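Local coordinates for protein N-acetyltransferase (Staphylococcus aureus subsp. aureus, PDB 4LUA) that probably transfers an acetyl group from acetyl-coenzyme A to an amine acceptor, at residues E144-A147 against T153-D156; S97-L102 against K130-A135; N16-L21 against T42-I47. All blocks are in the same frame, centred on the assembly; numbering follows the deposited sequence.

Contact 1: residues E144-A147 against T153-D156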
# COMPACT_ATOMS: atom_id res chain seq x y z
N GLU A 144 11.96 13.19 2.20
CA GLU A 144 12.94 12.95 1.16
C GLU A 144 12.57 13.75 -0.11
O GLU A 144 11.47 13.59 -0.64
CB GLU A 144 12.98 11.48 0.85
CG GLU A 144 14.15 11.17 -0.11
CD GLU A 144 14.19 9.70 -0.56
OE1 GLU A 144 13.37 8.87 -0.11
OE2 GLU A 144 15.03 9.38 -1.43
N LYS A 145 13.48 14.58 -0.61
CA LYS A 145 13.23 15.32 -1.87
C LYS A 145 13.33 14.36 -3.08
O LYS A 145 14.17 13.45 -3.06
CB LYS A 145 14.24 16.46 -2.03
CG LYS A 145 13.93 17.59 -1.10
CD LYS A 145 13.69 18.88 -1.87
CE LYS A 145 14.87 19.25 -2.76
NZ LYS A 145 14.60 20.49 -3.55
N ASN A 146 12.48 14.55 -4.09
CA ASN A 146 12.57 13.75 -5.32
C ASN A 146 12.62 12.24 -5.00
O ASN A 146 13.45 11.49 -5.56
CB ASN A 146 13.79 14.18 -6.12
CG ASN A 146 13.77 15.66 -6.44
OD1 ASN A 146 12.73 16.19 -6.85
ND2 ASN A 146 14.89 16.35 -6.21
N ALA A 147 11.78 11.82 -4.06
CA ALA A 147 11.83 10.47 -3.53
C ALA A 147 11.22 9.51 -4.52
O ALA A 147 11.54 8.31 -4.49
CB ALA A 147 11.10 10.40 -2.21
N THR A 153 7.53 12.93 -13.72
CA THR A 153 7.25 13.95 -12.73
C THR A 153 7.75 13.46 -11.35
O THR A 153 7.24 12.43 -10.82
CB THR A 153 5.71 14.21 -12.64
OG1 THR A 153 5.20 14.64 -13.93
CG2 THR A 153 5.40 15.29 -11.55
N TYR A 154 8.73 14.16 -10.78
CA TYR A 154 9.21 13.83 -9.43
C TYR A 154 8.30 14.37 -8.34
O TYR A 154 7.72 15.48 -8.48
CB TYR A 154 10.58 14.47 -9.17
CG TYR A 154 11.74 13.78 -9.84
CD1 TYR A 154 12.32 14.31 -10.99
CD2 TYR A 154 12.28 12.61 -9.30
CE1 TYR A 154 13.37 13.68 -11.61
CE2 TYR A 154 13.36 11.98 -9.92
CZ TYR A 154 13.89 12.52 -11.07
OH TYR A 154 14.95 11.90 -11.69
N PHE A 155 8.25 13.61 -7.24
CA PHE A 155 7.58 14.08 -6.02
C PHE A 155 8.46 13.92 -4.81
O PHE A 155 9.21 12.92 -4.67
CB PHE A 155 6.27 13.32 -5.78
CG PHE A 155 5.18 13.65 -6.80
CD1 PHE A 155 5.15 13.01 -8.01
CD2 PHE A 155 4.22 14.60 -6.52
CE1 PHE A 155 4.15 13.32 -8.97
CE2 PHE A 155 3.23 14.90 -7.45
CZ PHE A 155 3.20 14.24 -8.67
N ASP A 156 8.36 14.91 -3.92
CA ASP A 156 8.93 14.74 -2.58
C ASP A 156 7.99 13.87 -1.72
O ASP A 156 6.78 13.85 -1.94
CB ASP A 156 9.01 16.11 -1.89
CG ASP A 156 9.82 17.12 -2.64
OD1 ASP A 156 10.69 16.73 -3.47
OD2 ASP A 156 9.56 18.35 -2.42
O HOH W 1 12.08 18.66 -4.63
O HOH W 2 10.01 16.49 -6.24
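Asn146 and Asp156 meet across the beta hairpin of strands 139-150 and 153-163, in the C-terminal half of the GNAT fold, where the first strand turns a corner at Lys145 and Asn146. The backbone of Asn146 has left-handed angles (phi 51°), and its N-H, at the corner, bonds Asp156 OD1 at 2.9 Å. This bond is nearly straight, 165° at the hydrogen, and reaches the carboxylate from its anti side, a little out of the carboxylate plane. With CG of Asp156 lying beside its own backbone N, OD1 is turned to the corner and also sits 3.3 Å from Lys145 CA.

Two waters add donors to the same oxygen. Water 1 lies 2.6 Å from Asp156 OD1 and accepts a weak bond from Lys145 NZ, while water 2 donates to Asp156 OD1 and lies 2.8 Å from Asn146 OD1. Each water faces more acceptors than it has protons to give, so these bonds are probably shared out rather than all made at once. The lysine chain lies alongside the aspartate and bends at chi2 and chi3; its amino group is only weakly linked to the acid through water 1, with no direct salt bridge.

Ala147 N gives Phe155 O a weak, bent bond, beyond which Phe155 and Ile148 pair through their backbones. Asp156 is also backbone-bonded to Ser124. On the other flank, Glu157 holds the backbone of Glu144, whose OE1 takes a hydrogen bond from Trp159 NE1. Asn146 leans across Tyr154, amide and ring planes 64° apart, with OD1 3.6 Å from Tyr154 CB. Glu144 O, in turn, receives a CA-H...O contact from Asp156 CA at 3.4 Å.

Contact 2: residues S97-L102 against K130-A135; sequences SINSEL and KVFYSA
Ser100 OG has two partners: it bonds Lys96 O one turn back in its own helix, and it accepts from water 3 at 3.1 Å. That water also donates to Phe132 O, 3.0 Å away, and so bridges helices 96-112 and 127-135. In the GNAT fold these are the helices after the two central strands, here 83-91 and 117-123, and the family usually binds acetyl-coenzyme A beside them. The sequence of 127-135, running on to Phe138, resembles the family's Phe-Tyr signature in this helix.

Phe132 carries the direct contact. Its CG lies anti to the backbone N (chi1 163°), which sends the ring across to the other helix. The leading edge is set against the backbone there: Asn99 C and Ser100 N lie in the ring plane, with Asn99 C 3.6 Å from Phe132 CZ. Beside this, Ser100 OG approaches Phe132 CE2 to 3.2 Å, at an oblique angle.

The amide plane of Asn99 is nearly parallel to the ring, 16° apart, and its ND2 stands 3.5 Å from Phe132 CZ. That amide is held by Asn89 OD1, which accepts from ND2. Phe29 packs edge-to-face with Phe132. Within the second helix, Phe132 CE1 is poised over the centre of the Tyr133 ring, 4.2 Å above its plane.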
# COMPACT_ATOMS: atom_id res chain seq x y z
N SER A 97 -12.44 3.78 5.71
CA SER A 97 -12.89 2.70 6.60
C SER A 97 -12.31 1.37 6.13
O SER A 97 -11.70 0.58 6.91
CB SER A 97 -14.41 2.62 6.60
OG SER A 97 -14.80 1.83 7.70
N ILE A 98 -12.44 1.14 4.82
CA ILE A 98 -11.88 -0.06 4.22
C ILE A 98 -10.35 -0.07 4.37
O ILE A 98 -9.73 -1.08 4.78
CB ILE A 98 -12.20 -0.14 2.67
CG1 ILE A 98 -13.70 -0.17 2.42
CG2 ILE A 98 -11.53 -1.38 2.00
CD1 ILE A 98 -14.30 -1.30 2.99
N ASN A 99 -9.70 1.05 4.03
CA ASN A 99 -8.25 1.02 4.08
C ASN A 99 -7.75 0.90 5.51
O ASN A 99 -6.68 0.32 5.72
CB ASN A 99 -7.61 2.27 3.37
CG ASN A 99 -6.26 1.94 2.75
OD1 ASN A 99 -6.06 0.80 2.29
ND2 ASN A 99 -5.35 2.92 2.74
N SER A 100 -8.46 1.45 6.50
CA SER A 100 -8.00 1.33 7.89
C SER A 100 -8.07 -0.13 8.28
O SER A 100 -7.15 -0.60 8.99
CB SER A 100 -8.87 2.14 8.87
OG SER A 100 -8.56 3.53 8.71
N GLU A 101 -9.12 -0.84 7.84
CA GLU A 101 -9.19 -2.29 8.15
C GLU A 101 -8.00 -3.01 7.50
O GLU A 101 -7.31 -3.85 8.12
CB GLU A 101 -10.51 -2.90 7.70
CG GLU A 101 -11.62 -2.76 8.71
CD GLU A 101 -12.92 -3.38 8.19
OE1 GLU A 101 -12.85 -4.38 7.43
OE2 GLU A 101 -14.01 -2.86 8.53
N LEU A 102 -7.67 -2.62 6.25
CA LEU A 102 -6.56 -3.24 5.54
C LEU A 102 -5.18 -2.96 6.19
O LEU A 102 -4.38 -3.89 6.43
CB LEU A 102 -6.56 -2.78 4.05
CG LEU A 102 -5.42 -3.34 3.21
CD1 LEU A 102 -5.36 -4.90 3.17
CD2 LEU A 102 -5.63 -2.82 1.80
N LYS A 130 -1.42 11.20 5.11
CA LYS A 130 -0.55 11.31 6.29
C LYS A 130 -1.39 11.26 7.58
O LYS A 130 -1.03 10.53 8.53
CB LYS A 130 0.27 12.63 6.22
CG LYS A 130 1.46 12.67 7.20
CD LYS A 130 2.42 13.85 6.91
CE LYS A 130 2.34 14.92 8.02
NZ LYS A 130 2.64 16.31 7.44
N VAL A 131 -2.52 11.98 7.64
CA VAL A 131 -3.38 11.91 8.83
C VAL A 131 -3.98 10.52 9.05
O VAL A 131 -4.07 10.05 10.19
CB VAL A 131 -4.49 13.00 8.73
CG1 VAL A 131 -5.60 12.74 9.76
CG2 VAL A 131 -3.83 14.36 8.95
N PHE A 132 -4.34 9.86 7.95
CA PHE A 132 -4.86 8.50 8.03
C PHE A 132 -3.80 7.59 8.70
O PHE A 132 -4.11 6.82 9.63
CB PHE A 132 -5.18 8.04 6.59
CG PHE A 132 -5.34 6.57 6.45
CD1 PHE A 132 -4.21 5.75 6.14
CD2 PHE A 132 -6.60 5.98 6.55
CE1 PHE A 132 -4.40 4.33 6.01
CE2 PHE A 132 -6.76 4.59 6.34
CZ PHE A 132 -5.66 3.79 6.13
N TYR A 133 -2.55 7.69 8.24
CA TYR A 133 -1.52 6.82 8.82
C TYR A 133 -1.15 7.19 10.22
O TYR A 133 -0.88 6.31 11.07
CB TYR A 133 -0.25 6.86 7.95
CG TYR A 133 -0.25 5.75 6.92
CD1 TYR A 133 0.11 4.48 7.33
CD2 TYR A 133 -0.52 5.98 5.57
CE1 TYR A 133 0.16 3.42 6.43
CE2 TYR A 133 -0.46 4.91 4.67
CZ TYR A 133 -0.09 3.67 5.14
OH TYR A 133 0.02 2.62 4.24
N SER A 134 -1.16 8.49 10.54
CA SER A 134 -0.89 8.91 11.92
C SER A 134 -1.95 8.34 12.87
O SER A 134 -1.66 7.93 14.00
CB SER A 134 -0.89 10.46 12.01
OG SER A 134 -0.70 10.87 13.35
N ALA A 135 -3.20 8.30 12.38
CA ALA A 135 -4.27 7.81 13.24
C ALA A 135 -4.10 6.31 13.54
O ALA A 135 -4.63 5.80 14.55
CB ALA A 135 -5.63 8.07 12.55
O HOH W 3 -6.88 5.75 9.98

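Contact 3: residues N16-L21 against T42-I47; sequences NEYKRL and TLIHDI
Tyr18 lies between its own helix and the two isoleucines, Ile44 and Ile47, that project from the facing helix. Its CG is anti to the backbone N (chi1 -177°), carrying the ring across the gap. Ile44 runs obliquely to the tyrosine: its CG2 touches Tyr18 CD2 at 3.7 Å, and its CD1 lies at the ring edge, in plane, 3.9 Å from the same carbon. Ile47 runs at about a right angle to the tyrosine and meets the far end of the ring, CD1 being 3.7 Å from Tyr18 CZ and 3.4 Å from Tyr18 OH.

These are the two helices, 15-25 and 41-48, that precede strand 55-62 in the GNAT fold. Their segments cross at 128° with axes 10.6 Å apart, a wide separation bridged by the large side chains. Both helices pack on the N-terminal antiparallel sheet: Tyr18 reaches Thr69, Val57 and Tyr88, and Ile47 also rests on Val57 and Tyr88.

Lys19, partly exposed, crosses Ile44 at about a right angle, the isoleucine CD1 touching Lys19 CB at 3.7 Å and Lys19 CG at 3.8 Å. Only the base of the lysine takes part in this apolar contact. The rest of the chain runs straight on past Ile44 and brings NZ to a salt bridge with Asp41 OD1.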
# COMPACT_ATOMS: atom_id res chain seq x y z
N ASN A 16 -5.84 -11.23 -13.22
CA ASN A 16 -6.91 -10.55 -13.96
C ASN A 16 -7.65 -9.53 -13.11
O ASN A 16 -7.72 -8.33 -13.48
CB ASN A 16 -7.87 -11.57 -14.63
CG ASN A 16 -7.17 -12.37 -15.72
OD1 ASN A 16 -6.20 -11.88 -16.31
ND2 ASN A 16 -7.66 -13.61 -15.99
N GLU A 17 -8.03 -9.98 -11.91
CA GLU A 17 -8.82 -9.15 -11.02
C GLU A 17 -7.96 -8.00 -10.48
O GLU A 17 -8.44 -6.83 -10.35
CB GLU A 17 -9.41 -10.02 -9.89
CG GLU A 17 -10.50 -11.04 -10.36
CD GLU A 17 -9.99 -12.26 -11.15
OE1 GLU A 17 -8.82 -12.70 -10.99
OE2 GLU A 17 -10.81 -12.81 -11.94
N TYR A 18 -6.70 -8.31 -10.21
CA TYR A 18 -5.83 -7.30 -9.61
C TYR A 18 -5.71 -6.23 -10.67
O TYR A 18 -5.83 -5.00 -10.41
CB TYR A 18 -4.49 -7.91 -9.25
CG TYR A 18 -3.55 -6.94 -8.55
CD1 TYR A 18 -3.48 -6.89 -7.18
CD2 TYR A 18 -2.73 -6.10 -9.31
CE1 TYR A 18 -2.63 -6.00 -6.56
CE2 TYR A 18 -1.86 -5.22 -8.71
CZ TYR A 18 -1.82 -5.18 -7.33
OH TYR A 18 -0.97 -4.26 -6.68
N LYS A 19 -5.53 -6.67 -11.91
CA LYS A 19 -5.18 -5.70 -12.92
C LYS A 19 -6.42 -4.85 -13.18
O LYS A 19 -6.30 -3.61 -13.38
CB LYS A 19 -4.72 -6.42 -14.20
CG LYS A 19 -4.34 -5.47 -15.33
CD LYS A 19 -3.75 -6.25 -16.52
CE LYS A 19 -3.82 -5.39 -17.74
NZ LYS A 19 -3.31 -6.09 -18.95
N ARG A 20 -7.61 -5.46 -13.02
CA ARG A 20 -8.82 -4.68 -13.26
C ARG A 20 -8.95 -3.63 -12.16
O ARG A 20 -9.34 -2.48 -12.43
CB ARG A 20 -10.03 -5.59 -13.26
CG ARG A 20 -11.38 -4.91 -13.45
CD ARG A 20 -12.49 -5.98 -13.40
NE ARG A 20 -12.13 -7.16 -14.21
CZ ARG A 20 -12.02 -8.42 -13.74
NH1 ARG A 20 -12.27 -8.68 -12.46
NH2 ARG A 20 -11.67 -9.41 -14.56
N LEU A 21 -8.62 -4.02 -10.93
CA LEU A 21 -8.82 -3.03 -9.85
C LEU A 21 -7.86 -1.86 -10.01
O LEU A 21 -8.25 -0.65 -9.92
CB LEU A 21 -8.53 -3.68 -8.49
CG LEU A 21 -8.46 -2.71 -7.30
CD1 LEU A 21 -9.89 -2.27 -6.94
CD2 LEU A 21 -7.75 -3.44 -6.12
N THR A 42 4.16 -6.83 -16.27
CA THR A 42 5.34 -7.48 -15.70
C THR A 42 5.40 -7.24 -14.20
O THR A 42 5.64 -8.18 -13.42
CB THR A 42 6.62 -6.99 -16.36
OG1 THR A 42 6.59 -7.36 -17.74
CG2 THR A 42 7.83 -7.64 -15.71
N LEU A 43 5.17 -6.00 -13.79
CA LEU A 43 5.15 -5.64 -12.37
C LEU A 43 4.11 -6.44 -11.59
O LEU A 43 4.41 -7.00 -10.51
CB LEU A 43 4.89 -4.14 -12.22
CG LEU A 43 4.96 -3.63 -10.77
CD1 LEU A 43 6.25 -3.99 -10.01
CD2 LEU A 43 4.71 -2.13 -10.73
N ILE A 44 2.88 -6.46 -12.11
CA ILE A 44 1.79 -7.19 -11.47
C ILE A 44 2.21 -8.65 -11.29
O ILE A 44 2.13 -9.22 -10.19
CB ILE A 44 0.46 -7.03 -12.26
CG1 ILE A 44 -0.00 -5.55 -12.29
CG2 ILE A 44 -0.67 -7.95 -11.69
CD1 ILE A 44 -1.40 -5.35 -12.94
N HIS A 45 2.70 -9.28 -12.38
CA HIS A 45 3.16 -10.65 -12.24
C HIS A 45 4.23 -10.83 -11.16
O HIS A 45 4.17 -11.77 -10.35
CB HIS A 45 3.70 -11.21 -13.58
CG HIS A 45 4.19 -12.63 -13.48
ND1 HIS A 45 5.54 -12.96 -13.49
CD2 HIS A 45 3.52 -13.80 -13.35
CE1 HIS A 45 5.66 -14.27 -13.38
NE2 HIS A 45 4.45 -14.81 -13.29
N ASP A 46 5.20 -9.92 -11.15
CA ASP A 46 6.32 -10.00 -10.24
C ASP A 46 5.86 -9.90 -8.77
O ASP A 46 6.36 -10.63 -7.92
CB ASP A 46 7.35 -8.90 -10.53
CG ASP A 46 8.11 -9.13 -11.86
OD1 ASP A 46 8.08 -10.26 -12.41
OD2 ASP A 46 8.76 -8.16 -12.33
N ILE A 47 4.89 -9.04 -8.49
CA ILE A 47 4.47 -8.95 -7.08
C ILE A 47 3.57 -10.12 -6.67
O ILE A 47 3.61 -10.57 -5.50
CB ILE A 47 3.85 -7.58 -6.69
CG1 ILE A 47 2.53 -7.33 -7.42
CG2 ILE A 47 4.87 -6.44 -6.92
CD1 ILE A 47 1.71 -6.27 -6.72

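In the fold
The three contacts sit in one GNAT domain and follow each other along the chain in the order 3, 2, 1. Contacts 2 and 3 lie on opposite sides of the chain's centre, their centres 23 Å apart and nearest atoms about 8 Å apart. Contact 1 lies at the protein surface, with its centre 23 Å from that of contact 2 and 25 Å from that of contact 3. Helix 127-135 of contact 2 leads directly into strand 139-150 of contact 1. A bound glycerol, about 6 Å from the side chain of Phe132, may mark a pocket near contact 2, consistent with the family's usual cofactor region, although it probably came from the crystallisation liquor.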